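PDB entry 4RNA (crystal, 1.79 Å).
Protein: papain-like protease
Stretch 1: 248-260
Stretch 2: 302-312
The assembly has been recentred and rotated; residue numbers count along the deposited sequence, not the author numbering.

Stretch 1 (248-260) LSGTPNEKLVTTS
Stretch 2 302-312: TSDWKCKVTDV

Two side-chain hydrogen bonds brace this antiparallel pairing near its ends. Ser249 OG donates to Asp311 OD1 at 2.6 Å, and Thr258 OG1 donates to Asp304 OD2 at 2.7 Å. Each joins residues of a non-hydrogen-bonded pair, whose close CA atoms (4.1 Å for Ser249 and Asp311, 4.4 Å for Thr258 and Asp304) let a short hydroxyl reach a carboxylate on the same face. Ser249, Asp311 and Asp304 are m at chi1; Thr258 is t.

Between these braces runs the backbone ladder. Val257 N donates to Trp305 O at 2.6 Å and Trp305 N returns to Val257 O at 2.7 Å; Lys255 N to Cys307 O (2.8 Å) and Cys307 N to Lys255 O (3.0 Å) repeat the pattern. Asn253 pairs with Val309 through Val309 N to Asn253 O at 3.0 Å and a weak bond from Asn253 N to Val309 O at 2.9 Å. Beyond Thr258, Thr259 N donates to Ser303 O at 2.9 Å.

At the other end, Leu248 N reaches Val312 O at 2.9 Å, and Val312 N reaches Leu248 O at 2.7 Å. The register shifts by two between Ser249 and Asn253, a beta bulge where the first stretch turns a corner at Thr251. Gly250 N still donates to Thr310 O (3.2 Å), while Pro252, lacking an amide hydrogen, packs its CG 3.8 Å from Thr310 CG2. Thr310 itself has phi/psi of -121/-86.

Outside the bulge, the paired side chains alternate between faces. Val257 (t), Cys307 (p) and Val309 (t) are buried on one, with Val257 CG2 4.0 Å from both Cys307 SG and Val309 CG2; their compact apolar groups suit this packing. On the other face lie Glu254, Leu256, Lys306 and Lys308. Leu256 CD2 packs 3.9 Å from Lys306 CB and Glu254 CG lies 4.0 Å from Lys306 CG, so the aliphatic parts of the long charged chains cover the strands at this more exposed face. Glu254 OE1 and Lys306 NZ remain 4.5 Å apart, beyond a salt bridge.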

# COMPACT_ATOMS: atom_id res chain seq x y z
N LEU A 248 9.84 4.19 18.42
CA LEU A 248 10.72 3.06 18.13
C LEU A 248 9.90 1.82 17.89
O LEU A 248 8.84 1.72 18.50
CB LEU A 248 11.75 2.83 19.29
CG LEU A 248 12.64 3.97 19.76
CD1 LEU A 248 13.52 3.60 20.96
CD2 LEU A 248 13.49 4.37 18.58
N SER A 249 10.29 0.99 16.92
CA SER A 249 9.49 -0.20 16.62
C SER A 249 10.33 -1.42 16.41
O SER A 249 11.33 -1.38 15.83
CB SER A 249 8.56 -0.03 15.37
OG SER A 249 7.90 1.20 15.44
N GLY A 250 9.83 -2.60 16.80
CA GLY A 250 10.45 -3.81 16.33
C GLY A 250 9.35 -4.88 16.34
O GLY A 250 8.21 -4.57 16.59
N THR A 251 9.72 -6.10 16.02
CA THR A 251 8.78 -7.20 15.88
C THR A 251 8.41 -7.51 17.29
O THR A 251 9.10 -7.11 18.25
CB THR A 251 9.47 -8.44 15.21
OG1 THR A 251 10.63 -8.77 15.95
CG2 THR A 251 9.93 -8.15 13.82
N PRO A 252 7.27 -8.21 17.47
CA PRO A 252 6.78 -8.41 18.81
C PRO A 252 7.86 -9.03 19.68
O PRO A 252 8.44 -10.05 19.30
CB PRO A 252 5.67 -9.44 18.60
CG PRO A 252 5.10 -9.02 17.29
CD PRO A 252 6.28 -8.57 16.45
N ASN A 253 8.09 -8.45 20.85
CA ASN A 253 9.28 -8.78 21.67
C ASN A 253 8.83 -8.92 23.13
O ASN A 253 8.40 -7.94 23.74
CB ASN A 253 10.33 -7.66 21.47
CG ASN A 253 11.61 -7.90 22.26
OD1 ASN A 253 11.78 -8.93 22.83
ND2 ASN A 253 12.51 -6.91 22.29
N GLU A 254 8.87 -10.13 23.69
CA GLU A 254 8.36 -10.33 25.05
C GLU A 254 9.25 -9.55 26.05
O GLU A 254 10.47 -9.65 26.00
CB GLU A 254 8.29 -11.81 25.36
CG GLU A 254 7.53 -12.08 26.63
CD GLU A 254 7.97 -13.39 27.22
OE1 GLU A 254 7.20 -14.36 27.10
OE2 GLU A 254 9.11 -13.46 27.76
N LYS A 255 8.65 -8.73 26.90
CA LYS A 255 9.41 -7.90 27.80
C LYS A 255 8.63 -7.83 29.10
O LYS A 255 7.42 -8.03 29.09
CB LYS A 255 9.57 -6.49 27.23
CG LYS A 255 10.88 -6.30 26.50
CD LYS A 255 10.80 -5.10 25.59
CE LYS A 255 12.16 -4.69 25.07
NZ LYS A 255 12.94 -3.86 26.02
N LEU A 256 9.32 -7.53 30.20
CA LEU A 256 8.65 -7.19 31.45
C LEU A 256 8.59 -5.67 31.53
O LEU A 256 9.63 -4.97 31.69
CB LEU A 256 9.32 -7.81 32.72
CG LEU A 256 8.50 -7.89 34.04
CD1 LEU A 256 8.50 -6.60 34.87
CD2 LEU A 256 7.06 -8.40 33.83
N VAL A 257 7.38 -5.15 31.37
CA VAL A 257 7.23 -3.69 31.42
C VAL A 257 6.79 -3.35 32.82
O VAL A 257 5.88 -4.02 33.35
CB VAL A 257 6.23 -3.16 30.36
CG1 VAL A 257 6.09 -1.65 30.52
CG2 VAL A 257 6.66 -3.55 28.92
N THR A 258 7.47 -2.40 33.45
CA THR A 258 7.09 -1.92 34.84
C THR A 258 7.12 -0.40 34.96
O THR A 258 8.04 0.30 34.45
CB THR A 258 8.05 -2.52 35.99
OG1 THR A 258 7.68 -2.03 37.30
CG2 THR A 258 9.49 -2.11 35.79
N THR A 259 6.17 0.12 35.74
CA THR A 259 6.21 1.53 36.09
C THR A 259 7.03 1.86 37.39
O THR A 259 7.25 3.05 37.73
CB THR A 259 4.77 2.09 36.28
OG1 THR A 259 4.08 1.33 37.27
CG2 THR A 259 3.98 2.06 34.98
N SER A 260 7.52 0.83 38.08
CA SER A 260 8.16 1.04 39.41
C SER A 260 9.43 1.87 39.27
O SER A 260 9.90 2.52 40.20
CB SER A 260 8.45 -0.31 40.13
OG SER A 260 9.35 -1.12 39.36
N THR A 302 -2.37 -1.93 35.40
CA THR A 302 -1.44 -2.77 36.13
C THR A 302 -0.17 -1.97 36.27
O THR A 302 0.02 -1.05 35.49
CB THR A 302 -1.15 -4.10 35.40
OG1 THR A 302 -0.28 -4.89 36.23
CG2 THR A 302 -0.46 -3.83 34.04
N SER A 303 0.67 -2.28 37.25
CA SER A 303 2.02 -1.63 37.33
C SER A 303 3.14 -2.46 36.65
O SER A 303 4.22 -1.92 36.37
CB SER A 303 2.39 -1.34 38.76
OG SER A 303 2.32 -2.57 39.47
N ASP A 304 2.86 -3.73 36.35
CA ASP A 304 3.83 -4.67 35.73
C ASP A 304 3.13 -5.55 34.75
O ASP A 304 2.07 -6.14 35.05
CB ASP A 304 4.51 -5.58 36.78
CG ASP A 304 5.26 -4.77 37.84
OD1 ASP A 304 4.61 -4.36 38.82
OD2 ASP A 304 6.45 -4.45 37.66
N TRP A 305 3.77 -5.71 33.59
CA TRP A 305 3.19 -6.42 32.48
C TRP A 305 4.22 -7.08 31.63
O TRP A 305 5.11 -6.40 31.06
CB TRP A 305 2.34 -5.49 31.63
CG TRP A 305 1.44 -6.18 30.64
CD1 TRP A 305 0.96 -7.48 30.66
CD2 TRP A 305 0.80 -5.56 29.47
NE1 TRP A 305 0.12 -7.71 29.59
CE2 TRP A 305 -0.03 -6.59 28.86
CE3 TRP A 305 0.81 -4.26 28.91
CZ2 TRP A 305 -0.80 -6.33 27.70
CZ3 TRP A 305 0.03 -4.02 27.75
CH2 TRP A 305 -0.74 -5.03 27.16
N LYS A 306 4.11 -8.40 31.54
CA LYS A 306 4.90 -9.20 30.63
C LYS A 306 4.09 -9.34 29.35
O LYS A 306 3.01 -9.91 29.33
CB LYS A 306 5.25 -10.60 31.20
CG LYS A 306 6.24 -11.35 30.30
CD LYS A 306 6.93 -12.52 30.99
CE LYS A 306 6.04 -13.75 31.09
NZ LYS A 306 6.81 -14.94 31.57
N CYS A 307 4.65 -8.81 28.28
CA CYS A 307 3.89 -8.69 27.02
C CYS A 307 4.89 -8.47 25.85
O CYS A 307 6.05 -8.07 26.07
CB CYS A 307 2.94 -7.49 27.12
SG CYS A 307 3.88 -5.96 27.43
N LYS A 308 4.40 -8.68 24.64
CA LYS A 308 5.18 -8.56 23.39
C LYS A 308 4.99 -7.20 22.76
O LYS A 308 4.00 -6.92 22.05
CB LYS A 308 4.74 -9.65 22.42
CG LYS A 308 4.90 -11.06 23.02
CD LYS A 308 4.09 -12.02 22.17
CE LYS A 308 4.61 -13.44 22.29
NZ LYS A 308 3.82 -14.26 21.31
N VAL A 309 5.98 -6.38 23.03
CA VAL A 309 5.99 -5.00 22.64
C VAL A 309 6.33 -4.91 21.17
O VAL A 309 7.24 -5.64 20.66
CB VAL A 309 7.00 -4.29 23.51
CG1 VAL A 309 7.30 -2.88 23.03
CG2 VAL A 309 6.56 -4.26 24.96
N THR A 310 5.72 -3.91 20.50
CA THR A 310 6.02 -3.63 19.11
C THR A 310 6.52 -2.20 19.02
O THR A 310 7.69 -2.02 19.11
CB THR A 310 4.81 -3.87 18.19
OG1 THR A 310 3.61 -3.22 18.70
CG2 THR A 310 4.55 -5.37 17.99
N ASP A 311 5.64 -1.21 18.91
CA ASP A 311 6.08 0.21 18.87
C ASP A 311 6.20 0.81 20.28
O ASP A 311 5.46 0.47 21.15
CB ASP A 311 5.10 1.05 18.12
CG ASP A 311 4.62 0.38 16.88
OD1 ASP A 311 5.48 0.26 15.94
OD2 ASP A 311 3.42 -0.00 16.83
N VAL A 312 7.09 1.76 20.50
CA VAL A 312 7.22 2.37 21.83
C VAL A 312 7.40 3.83 21.63
O VAL A 312 8.21 4.19 20.77
CB VAL A 312 8.47 1.81 22.63
CG1 VAL A 312 8.59 2.49 24.01
CG2 VAL A 312 8.42 0.28 22.80